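Local coordinates for protein glycoside hydrolase family 31 (Trueperella pyogenes, PDB 5I0F) that probably hydrolyses cycloalternan through a covalent glycosyl-enzyme intermediate, as a retaining glycoside hydrolase of family 31, at residues R145-P151 with K164-E170; R188-S194 with R235-A241; S194-E198 with T209-P214; A225-E231 with R265-G271. All blocks are in the same frame, centred on the assembly; numbering follows the deposited sequence.

Contact 1. Residues R145-P151 with K164-E170; sequences RFIPDSP and KFALRIE
This is a loop-to-strand contact at the margin of a beta sandwich, where the loop 145-151 lies along strand 160-168. Arg145 and Arg168 carry one end of it. Arg145 NH1 donates to Arg168 O (3.0 Å), which lies in the guanidinium plane, while the nitrogen sits above the plane of that carbonyl. The two guanidinium groups stack with planes at 27°, and Arg145 CD lies over one face of the Arg168 guanidinium, nearest NH1. Their like charges are probably balanced by acids. Arg168 NH2 bonds Glu170 OE2 (2.8 Å) on its anti lone pair. The Glu170 carboxylate lies over one face of the Arg145 guanidinium in a long, charge-only salt bridge, and Arg145 NH2 has its main partner in Glu173.

Phe146 and Leu167 form a single backbone bridge. Arg168 N donates to Arg145 O (2.8 Å) and Ile147 N to Ala166 O (3.1 Å). Phe146 turns back toward the strand, and its ring edge at CE1 lies 3.9 Å from Phe165 CD2.

The loop then makes a type I turn from Ile147 to Ser150. With OG placed between its own N and carbonyl carbon (chi1 74°), Ser150 reaches Ile147 O at 2.7 Å and accepts from Ala166 N at 2.9 Å. This type I beta turn, closed by its own serine, holds the loop between strands 138-141 and 152-155 against strand 160-168.

Contact 2. Residues R188-S194 with R235-A241; sequences RGLRLDS and RTWYDVA
Val240, Asp193 and Tyr238 have the most surface buried where strands 191-194 and 236-240 pair antiparallel. Val240 is gripped through its backbone. Its N donates to Leu190 O (2.9 Å), and its O accepts from Gly189 N (2.8 Å). Its CG2 meets Leu192 CD2 at 3.7 Å, while CG1 lies against Arg188 CA. Val240 is also the centre of an inverse gamma turn, which bends the chain there.

Asp193 pairs with Trp237 at a non-hydrogen-bonded position. Its CB lies 3.5 Å from Trp237 CD1. Arg235 NH1 and NE both bond Asp193 OD2, NH1 at 2.7 Å and NE at 2.9 Å. The extended Arg235 chain, with CG anti to its backbone N (chi1 -173°), carries the guanidinium past the Trp237 ring, and its CG packs over one face of the indole. The other carboxylate oxygen, Asp193 OD1, bonds Tyr13.

Tyr238 exchanges two backbone bonds with Leu192, and its CB touches Leu192 CG. Its hydroxyl donates to Thr236 OG1 at 2.8 Å, so the phenol end is tied to its own strand. On the same face as Asp193, Arg191 makes a weak NE bond to Asp239 OD2, which also bonds Thr243.

Strand 191-194 is the outermost of its six-stranded sheet within this chain, and strand 247-253 flanks 236-240 on the other side. Leu192 and Val240 pack on Phe178 of strand 174-179, and Tyr238 on Pro214 of strand 212-219.

Contact 3. Residues S194-E198 with T209-P214; sequences SVVFE and TYLPMP. With GLC (alpha-D-glucopyranose), chain B.
The glycan pocket is where this contact ends, with Glu198 touching both Tyr210 and a bound glucose. Glu198 OE2 lies 2.5 Å from glucose O6, a very short hydrogen bond donated by the sugar. The same oxygen takes a weak bond from glucose O4. A water bridges Glu198 OE2 (2.8 Å) and the hydroxyl of Tyr210 (2.7 Å), lying in the plane of the phenol ring. Glu198 CG meets the ring at its edge, 3.8 Å from Tyr210 CE1. The carboxylate and ring planes differ by only 10°. Glu198 reaches the sugar with CG anti to the backbone N (chi1 -168°) and a bend at chi2. Tyr210 OH donates to this water and accepts from the backbone N of Asp532, another residue of this pocket. Asp532, His78, Trp429, Arg516 and Glu593 bond the same glucose.

Behind the pocket segment 194-198 runs on as a loop, and 209-214 passes from a turn into strand 212-219 of the sandwich that precedes the family 31 barrel. Thr209 starts an ST turn, its OG1 accepting from Leu211 N at 3.0 Å and also hydrogen-bonded to Glu180 O. Thr209 O receives a weak bond from Phe197 N, and a second water joins Val195 O to Thr209 N.

Pro212 fills the middle. Its CG lies 3.5 Å from Val195 C, its CD faces Val196 CG2, and its CB packs on Ser194 CA. Val196 runs roughly perpendicular to the Pro212 side chain. At the far end Ser194 OG donates to Met213 O at 3.0 Å, approaching from well above the carbonyl plane.

Contact 4. Residues A225-E231 with R265-G271; sequences AWGFHVE and RVNTWSG
His229, Asn267 and Trp269 form the close-packed face of this strand pair, while Glu231 and Arg265 lie at an open end. Helix 273-284 covers the His229 face, with Val283 on His229 and Asn267 and Phe280 edge-to-face with His229. Trp269 lays the rim of its indole against the neighbouring strand, with CH2 3.8 Å from His229 CB. Its CE3 comes near the backbone of Gly227. Asn267 ND2 makes two side-chain bonds across the pair. One goes to His229 ND1 at 3.2 Å, which lies in the amide plane although the amide nitrogen is well out of the imidazole plane. The other goes to Glu231 OE2 at 2.6 Å, on the anti lone pair and nearly straight (171°). Asn267 CG is anti to its carbonyl carbon (chi1 -59°), and the amide thus runs beside the His229 ring.

Strands 225-230 and 263-271 are antiparallel neighbours in a five-stranded mixed sheet. Paired backbone bonds join Ala225 with Gly271, Gly227 with Trp269 and His229 with Asn267. On the opposite face Phe228 CB meets Val266 CG1 at 4.1 Å, and both side chains enter the core of the sandwich. Phe228 packs there on Ile248 and Ile250 of strand 247-253.

Toward the solvent side, Arg265 holds Asn267 OD1 with both NE (2.8 Å) and NH2 (2.9 Å), fixing the rotation of the amide. Its NH1 forms a salt bridge with Asp140. One water spans Glu231 OE2 and Asn267 OD1, and a second joins Glu231 O to Arg265 N. At the other end the side chains of exposed Ser270 and Trp226 approach at their CB atoms, 4.0 Å apart.

In the fold
All four contacts reach one beta sandwich. Contacts 1 and 2 belong to its six-stranded sheet, with centres 14 Å apart, and touch where Glu170 O meets Arg188 NH1. Contacts 3 and 4 share the five-stranded sheet facing it, where strands 212-219 and 225-230 are neighbours joined through Pro214 O and Val230 N. Leu167 of contact 1 and Tyr238 of contact 2 both pack on Phe228 there. Along the chain contact 1 comes first, contact 3 is nested inside the loop closed by contact 2, and contacts 2 and 4 alternate. Contact 3 shares Ser194 with contact 2 and links the sandwich to the glycan pocket. The centre of contact 3 lies about 24 Å from that of contact 1.

Contact 1. Residues R145-P151 with K164-E170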
# COMPACT_ATOMS: atom_id res chain seq x y z
N ARG A 145 -23.18 -15.26 -13.19
CA ARG A 145 -23.54 -13.93 -12.68
C ARG A 145 -23.34 -12.76 -13.66
O ARG A 145 -23.87 -11.69 -13.43
CB ARG A 145 -22.81 -13.64 -11.36
CG ARG A 145 -23.11 -14.64 -10.24
CD ARG A 145 -24.60 -14.87 -9.99
NE ARG A 145 -24.82 -15.69 -8.79
CZ ARG A 145 -24.87 -15.24 -7.53
NH1 ARG A 145 -24.76 -13.95 -7.26
NH2 ARG A 145 -25.06 -16.12 -6.53
N PHE A 146 -22.59 -12.98 -14.73
CA PHE A 146 -22.40 -11.95 -15.76
C PHE A 146 -23.74 -11.62 -16.41
O PHE A 146 -24.45 -12.53 -16.80
CB PHE A 146 -21.45 -12.47 -16.83
CG PHE A 146 -21.20 -11.52 -17.99
CD1 PHE A 146 -20.68 -10.26 -17.77
CD2 PHE A 146 -21.43 -11.92 -19.30
CE1 PHE A 146 -20.42 -9.39 -18.82
CE2 PHE A 146 -21.16 -11.07 -20.36
CZ PHE A 146 -20.67 -9.80 -20.12
N ILE A 147 -24.06 -10.33 -16.52
CA ILE A 147 -25.25 -9.86 -17.19
C ILE A 147 -24.88 -9.60 -18.66
O ILE A 147 -24.21 -8.60 -18.96
CB ILE A 147 -25.76 -8.54 -16.55
CG1 ILE A 147 -26.01 -8.71 -15.03
CG2 ILE A 147 -26.99 -8.01 -17.26
CD1 ILE A 147 -27.05 -9.75 -14.65
N PRO A 148 -25.28 -10.50 -19.57
CA PRO A 148 -24.73 -10.43 -20.94
C PRO A 148 -25.03 -9.17 -21.75
O PRO A 148 -24.23 -8.81 -22.60
CB PRO A 148 -25.27 -11.69 -21.63
CG PRO A 148 -26.40 -12.17 -20.80
CD PRO A 148 -26.23 -11.62 -19.41
N ASP A 149 -26.14 -8.48 -21.50
CA ASP A 149 -26.41 -7.21 -22.22
C ASP A 149 -25.82 -5.95 -21.51
O ASP A 149 -26.04 -4.82 -21.96
CB ASP A 149 -27.91 -7.03 -22.52
CG ASP A 149 -28.75 -6.73 -21.27
OD1 ASP A 149 -28.22 -6.69 -20.13
OD2 ASP A 149 -29.98 -6.53 -21.43
N SER A 150 -25.06 -6.16 -20.43
CA SER A 150 -24.53 -5.05 -19.64
C SER A 150 -23.32 -4.29 -20.23
O SER A 150 -23.18 -3.11 -19.96
CB SER A 150 -24.23 -5.53 -18.21
OG SER A 150 -23.06 -6.35 -18.14
N PRO A 151 -22.46 -4.93 -21.06
CA PRO A 151 -21.27 -4.19 -21.50
C PRO A 151 -21.51 -2.88 -22.26
O PRO A 151 -22.26 -2.85 -23.24
CB PRO A 151 -20.53 -5.20 -22.40
CG PRO A 151 -20.97 -6.53 -21.91
CD PRO A 151 -22.41 -6.34 -21.51
N LYS A 164 -17.55 -0.77 -19.16
CA LYS A 164 -18.24 -1.16 -17.94
C LYS A 164 -19.22 -2.29 -18.18
O LYS A 164 -19.76 -2.45 -19.28
CB LYS A 164 -18.87 0.02 -17.21
CG LYS A 164 -19.93 0.76 -17.96
CD LYS A 164 -20.10 2.17 -17.39
CE LYS A 164 -21.18 2.89 -18.18
NZ LYS A 164 -21.49 4.23 -17.63
N PHE A 165 -19.41 -3.09 -17.15
CA PHE A 165 -20.30 -4.24 -17.21
C PHE A 165 -20.74 -4.60 -15.79
O PHE A 165 -20.26 -4.00 -14.83
CB PHE A 165 -19.63 -5.41 -17.94
CG PHE A 165 -18.42 -5.95 -17.26
CD1 PHE A 165 -17.16 -5.41 -17.51
CD2 PHE A 165 -18.53 -6.99 -16.33
CE1 PHE A 165 -16.03 -5.92 -16.86
CE2 PHE A 165 -17.42 -7.49 -15.68
CZ PHE A 165 -16.16 -6.96 -15.95
N ALA A 166 -21.68 -5.53 -15.67
CA ALA A 166 -22.28 -5.85 -14.39
C ALA A 166 -22.31 -7.33 -14.10
O ALA A 166 -22.38 -8.17 -15.02
CB ALA A 166 -23.68 -5.28 -14.30
N LEU A 167 -22.26 -7.63 -12.80
CA LEU A 167 -22.49 -8.97 -12.27
C LEU A 167 -23.66 -8.94 -11.30
O LEU A 167 -23.83 -7.99 -10.51
CB LEU A 167 -21.26 -9.47 -11.53
CG LEU A 167 -19.91 -9.37 -12.24
CD1 LEU A 167 -18.85 -9.91 -11.29
CD2 LEU A 167 -19.92 -10.17 -13.53
N ARG A 168 -24.45 -10.02 -11.31
CA ARG A 168 -25.58 -10.16 -10.41
C ARG A 168 -25.14 -10.57 -8.99
O ARG A 168 -24.32 -11.47 -8.84
CB ARG A 168 -26.55 -11.19 -10.98
CG ARG A 168 -27.89 -11.26 -10.25
CD ARG A 168 -28.93 -12.05 -11.04
NE ARG A 168 -28.50 -13.43 -11.20
CZ ARG A 168 -28.58 -14.38 -10.26
NH1 ARG A 168 -28.14 -15.60 -10.54
NH2 ARG A 168 -29.12 -14.14 -9.05
N ILE A 169 -25.72 -9.94 -7.97
CA ILE A 169 -25.52 -10.32 -6.56
C ILE A 169 -26.89 -10.56 -5.95
O ILE A 169 -27.84 -9.88 -6.31
CB ILE A 169 -24.69 -9.26 -5.78
CG1 ILE A 169 -24.46 -9.66 -4.33
CG2 ILE A 169 -25.35 -7.87 -5.80
CD1 ILE A 169 -23.36 -8.84 -3.64
N GLU A 170 -26.97 -11.55 -5.07
CA GLU A 170 -28.23 -11.95 -4.42
C GLU A 170 -28.35 -11.35 -3.02
O GLU A 170 -27.37 -10.88 -2.43
CB GLU A 170 -28.35 -13.49 -4.39
CG GLU A 170 -28.37 -14.06 -5.81
CD GLU A 170 -28.65 -15.55 -5.89
OE1 GLU A 170 -28.63 -16.24 -4.86
OE2 GLU A 170 -28.90 -16.04 -7.01

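Contact 2. Residues R188-S194 with R235-A241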
# COMPACT_ATOMS: atom_id res chain seq x y z
N ARG A 188 -20.03 -4.53 0.36
CA ARG A 188 -21.36 -4.27 -0.23
C ARG A 188 -21.91 -2.93 0.23
O ARG A 188 -21.84 -2.59 1.42
CB ARG A 188 -22.34 -5.37 0.10
CG ARG A 188 -23.65 -5.22 -0.65
CD ARG A 188 -24.53 -6.44 -0.52
NE ARG A 188 -25.68 -6.28 -1.39
CZ ARG A 188 -26.49 -7.25 -1.78
NH1 ARG A 188 -26.31 -8.51 -1.37
NH2 ARG A 188 -27.49 -6.95 -2.61
N GLY A 189 -22.45 -2.16 -0.73
CA GLY A 189 -22.94 -0.81 -0.46
C GLY A 189 -21.97 0.32 -0.77
O GLY A 189 -22.35 1.49 -0.73
N LEU A 190 -20.70 -0.02 -1.05
CA LEU A 190 -19.65 0.96 -1.24
C LEU A 190 -19.28 1.08 -2.72
O LEU A 190 -19.49 0.13 -3.50
CB LEU A 190 -18.39 0.57 -0.45
CG LEU A 190 -18.51 0.40 1.07
CD1 LEU A 190 -17.13 0.10 1.68
CD2 LEU A 190 -19.14 1.63 1.71
N ARG A 191 -18.77 2.25 -3.07
CA ARG A 191 -18.09 2.47 -4.34
C ARG A 191 -16.61 2.63 -4.02
O ARG A 191 -16.24 3.39 -3.12
CB ARG A 191 -18.60 3.71 -5.06
CG ARG A 191 -20.10 3.71 -5.32
CD ARG A 191 -20.59 4.98 -6.01
NE ARG A 191 -22.05 4.94 -6.11
CZ ARG A 191 -22.93 5.29 -5.17
NH1 ARG A 191 -22.54 5.81 -4.01
NH2 ARG A 191 -24.24 5.14 -5.40
N LEU A 192 -15.76 1.93 -4.75
CA LEU A 192 -14.32 1.97 -4.51
C LEU A 192 -13.55 1.78 -5.81
O LEU A 192 -14.14 1.74 -6.88
CB LEU A 192 -13.94 0.91 -3.48
CG LEU A 192 -14.23 -0.52 -3.93
CD1 LEU A 192 -13.09 -1.42 -3.55
CD2 LEU A 192 -15.52 -1.05 -3.38
N ASP A 193 -12.23 1.69 -5.73
CA ASP A 193 -11.43 1.39 -6.90
C ASP A 193 -10.18 0.63 -6.46
O ASP A 193 -9.97 0.43 -5.25
CB ASP A 193 -11.13 2.68 -7.73
CG ASP A 193 -10.12 3.64 -7.08
OD1 ASP A 193 -9.83 3.57 -5.86
OD2 ASP A 193 -9.58 4.50 -7.82
N SER A 194 -9.43 0.13 -7.43
CA SER A 194 -8.20 -0.59 -7.20
C SER A 194 -7.07 0.05 -8.00
O SER A 194 -6.87 -0.27 -9.20
CB SER A 194 -8.37 -2.08 -7.53
OG SER A 194 -9.14 -2.68 -6.47
N ARG A 235 -6.24 0.26 -13.90
CA ARG A 235 -7.16 0.68 -12.86
C ARG A 235 -8.55 0.12 -13.12
O ARG A 235 -8.97 -0.00 -14.27
CB ARG A 235 -7.20 2.19 -12.82
CG ARG A 235 -7.99 2.77 -11.66
CD ARG A 235 -7.66 4.24 -11.55
NE ARG A 235 -8.29 4.89 -10.41
CZ ARG A 235 -8.16 6.19 -10.16
NH1 ARG A 235 -8.74 6.73 -9.10
NH2 ARG A 235 -7.47 6.98 -11.00
N THR A 236 -9.23 -0.24 -12.03
CA THR A 236 -10.61 -0.71 -12.07
C THR A 236 -11.40 -0.02 -10.97
O THR A 236 -10.84 0.38 -9.95
CB THR A 236 -10.71 -2.24 -11.89
OG1 THR A 236 -9.97 -2.65 -10.74
CG2 THR A 236 -10.16 -2.96 -13.11
N TRP A 237 -12.70 0.11 -11.20
CA TRP A 237 -13.63 0.73 -10.27
C TRP A 237 -14.81 -0.23 -10.03
O TRP A 237 -15.19 -1.02 -10.94
CB TRP A 237 -14.17 2.03 -10.84
CG TRP A 237 -13.20 3.15 -11.07
CD1 TRP A 237 -13.03 4.24 -10.28
CD2 TRP A 237 -12.36 3.33 -12.20
NE1 TRP A 237 -12.10 5.09 -10.83
CE2 TRP A 237 -11.67 4.55 -12.02
CE3 TRP A 237 -12.11 2.58 -13.37
CZ2 TRP A 237 -10.75 5.05 -12.95
CZ3 TRP A 237 -11.18 3.08 -14.30
CH2 TRP A 237 -10.52 4.30 -14.08
N TYR A 238 -15.38 -0.16 -8.83
CA TYR A 238 -16.43 -1.09 -8.37
C TYR A 238 -17.52 -0.30 -7.66
O TYR A 238 -17.25 0.47 -6.72
CB TYR A 238 -15.85 -2.18 -7.42
CG TYR A 238 -14.71 -2.90 -8.08
CD1 TYR A 238 -14.95 -3.97 -8.94
CD2 TYR A 238 -13.39 -2.48 -7.92
CE1 TYR A 238 -13.91 -4.60 -9.60
CE2 TYR A 238 -12.34 -3.10 -8.58
CZ TYR A 238 -12.61 -4.15 -9.42
OH TYR A 238 -11.59 -4.78 -10.07
N ASP A 239 -18.75 -0.47 -8.14
CA ASP A 239 -19.96 0.01 -7.47
C ASP A 239 -20.65 -1.25 -6.97
O ASP A 239 -21.28 -1.99 -7.75
CB ASP A 239 -20.81 0.79 -8.46
CG ASP A 239 -22.02 1.44 -7.83
OD1 ASP A 239 -22.72 0.82 -7.03
OD2 ASP A 239 -22.29 2.60 -8.17
N VAL A 240 -20.47 -1.53 -5.69
CA VAL A 240 -20.80 -2.84 -5.15
C VAL A 240 -22.23 -2.79 -4.63
O VAL A 240 -22.49 -2.75 -3.42
CB VAL A 240 -19.82 -3.31 -4.07
CG1 VAL A 240 -20.07 -4.78 -3.74
CG2 VAL A 240 -18.38 -3.13 -4.56
N ALA A 241 -23.16 -2.79 -5.57
CA ALA A 241 -24.58 -2.74 -5.25
C ALA A 241 -24.96 -1.50 -4.44
O ALA A 241 -25.81 -1.59 -3.52
CB ALA A 241 -25.02 -4.03 -4.55
O HOH W 1 -26.67 -3.51 -1.65
O HOH W 2 -7.32 -2.53 -10.79

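Contact 3. Residues S194-E198 with T209-P214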
# COMPACT_ATOMS: atom_id res chain seq x y z
N SER A 194 -9.43 0.13 -7.43
CA SER A 194 -8.20 -0.59 -7.20
C SER A 194 -7.07 0.05 -8.00
O SER A 194 -6.87 -0.27 -9.20
CB SER A 194 -8.37 -2.08 -7.53
OG SER A 194 -9.14 -2.68 -6.47
N VAL A 195 -6.38 0.98 -7.33
CA VAL A 195 -5.20 1.67 -7.86
C VAL A 195 -4.21 1.80 -6.70
O VAL A 195 -4.59 2.16 -5.59
CB VAL A 195 -5.55 3.03 -8.50
CG1 VAL A 195 -6.13 4.04 -7.51
CG2 VAL A 195 -4.33 3.63 -9.20
N VAL A 196 -2.95 1.47 -6.96
CA VAL A 196 -1.94 1.56 -5.92
C VAL A 196 -1.78 3.05 -5.58
O VAL A 196 -1.66 3.90 -6.48
CB VAL A 196 -0.62 0.94 -6.39
CG1 VAL A 196 0.51 1.24 -5.43
CG2 VAL A 196 -0.79 -0.56 -6.62
N PHE A 197 -1.87 3.39 -4.30
CA PHE A 197 -1.77 4.81 -3.88
C PHE A 197 -1.22 4.93 -2.48
O PHE A 197 -1.52 4.10 -1.61
CB PHE A 197 -3.14 5.51 -3.98
CG PHE A 197 -3.10 6.94 -3.53
CD1 PHE A 197 -2.44 7.89 -4.29
CD2 PHE A 197 -3.68 7.34 -2.36
CE1 PHE A 197 -2.39 9.21 -3.90
CE2 PHE A 197 -3.62 8.67 -1.95
CZ PHE A 197 -2.96 9.61 -2.72
N GLU A 198 -0.41 5.96 -2.25
CA GLU A 198 0.08 6.26 -0.92
C GLU A 198 -0.82 7.26 -0.19
O GLU A 198 -0.67 8.47 -0.35
CB GLU A 198 1.52 6.77 -0.93
CG GLU A 198 2.08 6.77 0.49
CD GLU A 198 3.01 7.92 0.83
OE1 GLU A 198 3.78 8.40 -0.04
OE2 GLU A 198 3.01 8.30 2.03
N THR A 209 -6.06 2.62 -0.44
CA THR A 209 -5.13 1.59 0.03
C THR A 209 -3.83 1.58 -0.78
O THR A 209 -3.79 1.95 -1.98
CB THR A 209 -5.82 0.18 -0.01
OG1 THR A 209 -4.93 -0.82 0.48
CG2 THR A 209 -6.25 -0.19 -1.41
N TYR A 210 -2.78 1.12 -0.10
CA TYR A 210 -1.50 0.82 -0.68
C TYR A 210 -1.49 -0.49 -1.47
O TYR A 210 -0.60 -0.69 -2.32
CB TYR A 210 -0.44 0.62 0.40
CG TYR A 210 -0.25 1.67 1.46
CD1 TYR A 210 0.63 2.74 1.26
CD2 TYR A 210 -0.86 1.54 2.70
CE1 TYR A 210 0.84 3.70 2.27
CE2 TYR A 210 -0.64 2.48 3.72
CZ TYR A 210 0.19 3.56 3.50
OH TYR A 210 0.45 4.48 4.51
N LEU A 211 -2.43 -1.39 -1.17
CA LEU A 211 -2.39 -2.78 -1.64
C LEU A 211 -3.77 -3.23 -2.14
O LEU A 211 -4.43 -4.10 -1.53
CB LEU A 211 -1.90 -3.67 -0.49
CG LEU A 211 -1.03 -4.87 -0.85
CD1 LEU A 211 -0.65 -5.64 0.41
CD2 LEU A 211 -1.72 -5.78 -1.84
N PRO A 212 -4.21 -2.66 -3.27
CA PRO A 212 -5.49 -3.05 -3.84
C PRO A 212 -5.31 -4.31 -4.69
O PRO A 212 -4.19 -4.65 -5.06
CB PRO A 212 -5.84 -1.87 -4.74
CG PRO A 212 -4.51 -1.37 -5.20
CD PRO A 212 -3.57 -1.57 -4.04
N MET A 213 -6.42 -4.98 -4.99
CA MET A 213 -6.46 -6.04 -6.01
C MET A 213 -7.81 -6.01 -6.72
O MET A 213 -8.82 -5.69 -6.10
CB MET A 213 -6.23 -7.41 -5.39
CG MET A 213 -4.85 -7.62 -4.79
SD MET A 213 -4.63 -9.29 -4.21
CE MET A 213 -3.17 -9.14 -3.18
N PRO A 214 -7.84 -6.33 -8.03
CA PRO A 214 -9.11 -6.35 -8.75
C PRO A 214 -9.79 -7.72 -8.63
O PRO A 214 -10.04 -8.39 -9.64
CB PRO A 214 -8.70 -6.02 -10.18
CG PRO A 214 -7.32 -6.64 -10.31
CD PRO A 214 -6.69 -6.45 -8.95
C1 GLC B . 6.22 10.55 6.14
C2 GLC B . 6.06 9.08 6.55
C3 GLC B . 6.49 8.16 5.42
C4 GLC B . 5.69 8.48 4.16
C5 GLC B . 5.95 9.95 3.82
C6 GLC B . 5.23 10.41 2.56
O2 GLC B . 6.81 8.83 7.74
O3 GLC B . 6.28 6.79 5.80
O4 GLC B . 6.07 7.60 3.09
O5 GLC B . 5.55 10.81 4.91
O6 GLC B . 3.81 10.52 2.77
O HOH W 3 -6.13 3.48 -3.37
O HOH W 4 1.92 6.64 3.97

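Contact 4. Residues A225-E231 with R265-G271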
# COMPACT_ATOMS: atom_id res chain seq x y z
N ALA A 225 -19.97 -19.81 -1.98
CA ALA A 225 -19.23 -18.65 -2.43
C ALA A 225 -18.98 -18.71 -3.91
O ALA A 225 -18.89 -19.80 -4.51
CB ALA A 225 -17.91 -18.54 -1.69
N TRP A 226 -18.84 -17.53 -4.49
CA TRP A 226 -18.24 -17.40 -5.81
C TRP A 226 -17.30 -16.20 -5.79
O TRP A 226 -17.23 -15.47 -4.81
CB TRP A 226 -19.31 -17.28 -6.89
CG TRP A 226 -20.20 -16.10 -6.77
CD1 TRP A 226 -21.29 -15.99 -5.95
CD2 TRP A 226 -20.13 -14.89 -7.52
NE1 TRP A 226 -21.88 -14.76 -6.13
CE2 TRP A 226 -21.19 -14.07 -7.08
CE3 TRP A 226 -19.25 -14.39 -8.49
CZ2 TRP A 226 -21.39 -12.78 -7.59
CZ3 TRP A 226 -19.47 -13.12 -9.00
CH2 TRP A 226 -20.53 -12.33 -8.56
N GLY A 227 -16.55 -16.00 -6.85
CA GLY A 227 -15.63 -14.85 -6.86
C GLY A 227 -15.25 -14.48 -8.26
O GLY A 227 -15.54 -15.21 -9.21
N PHE A 228 -14.62 -13.32 -8.38
CA PHE A 228 -14.21 -12.82 -9.67
C PHE A 228 -12.90 -12.06 -9.57
O PHE A 228 -12.59 -11.49 -8.53
CB PHE A 228 -15.29 -11.92 -10.26
CG PHE A 228 -15.59 -10.71 -9.44
CD1 PHE A 228 -16.52 -10.78 -8.39
CD2 PHE A 228 -14.99 -9.49 -9.74
CE1 PHE A 228 -16.80 -9.66 -7.62
CE2 PHE A 228 -15.27 -8.37 -8.97
CZ PHE A 228 -16.17 -8.46 -7.91
N HIS A 229 -12.17 -12.05 -10.68
CA HIS A 229 -10.89 -11.38 -10.77
C HIS A 229 -10.80 -10.80 -12.15
O HIS A 229 -10.78 -11.53 -13.13
CB HIS A 229 -9.75 -12.36 -10.49
CG HIS A 229 -8.39 -11.88 -10.91
ND1 HIS A 229 -7.48 -12.69 -11.53
CD2 HIS A 229 -7.80 -10.66 -10.80
CE1 HIS A 229 -6.38 -12.02 -11.77
NE2 HIS A 229 -6.54 -10.78 -11.33
N VAL A 230 -10.75 -9.47 -12.24
CA VAL A 230 -10.56 -8.83 -13.52
C VAL A 230 -9.05 -8.96 -13.78
O VAL A 230 -8.26 -8.39 -13.05
CB VAL A 230 -11.01 -7.35 -13.51
CG1 VAL A 230 -10.91 -6.75 -14.92
CG2 VAL A 230 -12.43 -7.21 -12.97
N GLU A 231 -8.66 -9.72 -14.81
CA GLU A 231 -7.25 -10.03 -15.04
C GLU A 231 -6.55 -8.90 -15.79
O GLU A 231 -6.38 -8.93 -17.00
CB GLU A 231 -7.05 -11.39 -15.75
CG GLU A 231 -5.63 -11.94 -15.51
CD GLU A 231 -5.41 -13.34 -16.05
OE1 GLU A 231 -4.47 -13.54 -16.82
OE2 GLU A 231 -6.18 -14.25 -15.73
N ARG A 265 -10.49 -10.20 -19.79
CA ARG A 265 -10.63 -11.51 -19.17
C ARG A 265 -11.05 -11.32 -17.71
O ARG A 265 -10.43 -10.53 -16.99
CB ARG A 265 -9.33 -12.30 -19.27
CG ARG A 265 -9.23 -13.55 -18.41
CD ARG A 265 -10.21 -14.63 -18.81
NE ARG A 265 -10.21 -15.73 -17.84
CZ ARG A 265 -11.00 -16.80 -17.88
NH1 ARG A 265 -11.88 -16.97 -18.87
NH2 ARG A 265 -10.90 -17.73 -16.93
N VAL A 266 -12.09 -12.03 -17.30
CA VAL A 266 -12.52 -12.08 -15.91
C VAL A 266 -12.52 -13.53 -15.47
O VAL A 266 -13.34 -14.33 -15.94
CB VAL A 266 -13.93 -11.48 -15.73
CG1 VAL A 266 -14.33 -11.52 -14.25
CG2 VAL A 266 -13.97 -10.06 -16.28
N ASN A 267 -11.61 -13.89 -14.57
CA ASN A 267 -11.60 -15.23 -14.00
C ASN A 267 -12.72 -15.31 -12.96
O ASN A 267 -13.05 -14.32 -12.29
CB ASN A 267 -10.27 -15.56 -13.34
CG ASN A 267 -9.11 -15.48 -14.31
OD1 ASN A 267 -9.07 -16.16 -15.34
ND2 ASN A 267 -8.13 -14.63 -13.99
N THR A 268 -13.32 -16.50 -12.84
CA THR A 268 -14.40 -16.72 -11.87
C THR A 268 -14.31 -18.12 -11.29
O THR A 268 -13.81 -19.03 -11.94
CB THR A 268 -15.82 -16.54 -12.47
OG1 THR A 268 -16.03 -17.43 -13.59
CG2 THR A 268 -16.06 -15.11 -12.94
N TRP A 269 -14.80 -18.27 -10.07
CA TRP A 269 -14.79 -19.54 -9.35
C TRP A 269 -16.02 -19.64 -8.52
O TRP A 269 -16.65 -18.64 -8.19
CB TRP A 269 -13.57 -19.67 -8.43
CG TRP A 269 -12.29 -19.40 -9.13
CD1 TRP A 269 -11.53 -20.30 -9.80
CD2 TRP A 269 -11.63 -18.13 -9.25
NE1 TRP A 269 -10.43 -19.68 -10.33
CE2 TRP A 269 -10.47 -18.35 -10.02
CE3 TRP A 269 -11.91 -16.83 -8.78
CZ2 TRP A 269 -9.58 -17.33 -10.34
CZ3 TRP A 269 -11.01 -15.80 -9.10
CH2 TRP A 269 -9.85 -16.06 -9.86
N SER A 270 -16.36 -20.88 -8.17
CA SER A 270 -17.41 -21.12 -7.19
C SER A 270 -17.17 -22.41 -6.40
O SER A 270 -16.49 -23.33 -6.87
CB SER A 270 -18.76 -21.12 -7.88
OG SER A 270 -18.85 -22.17 -8.82
N GLY A 271 -17.76 -22.46 -5.20
CA GLY A 271 -17.58 -23.59 -4.29
C GLY A 271 -17.64 -23.09 -2.87
O GLY A 271 -18.45 -22.22 -2.57
O HOH W 5 -6.85 -16.93 -16.68
O HOH W 6 -8.25 -8.59 -19.05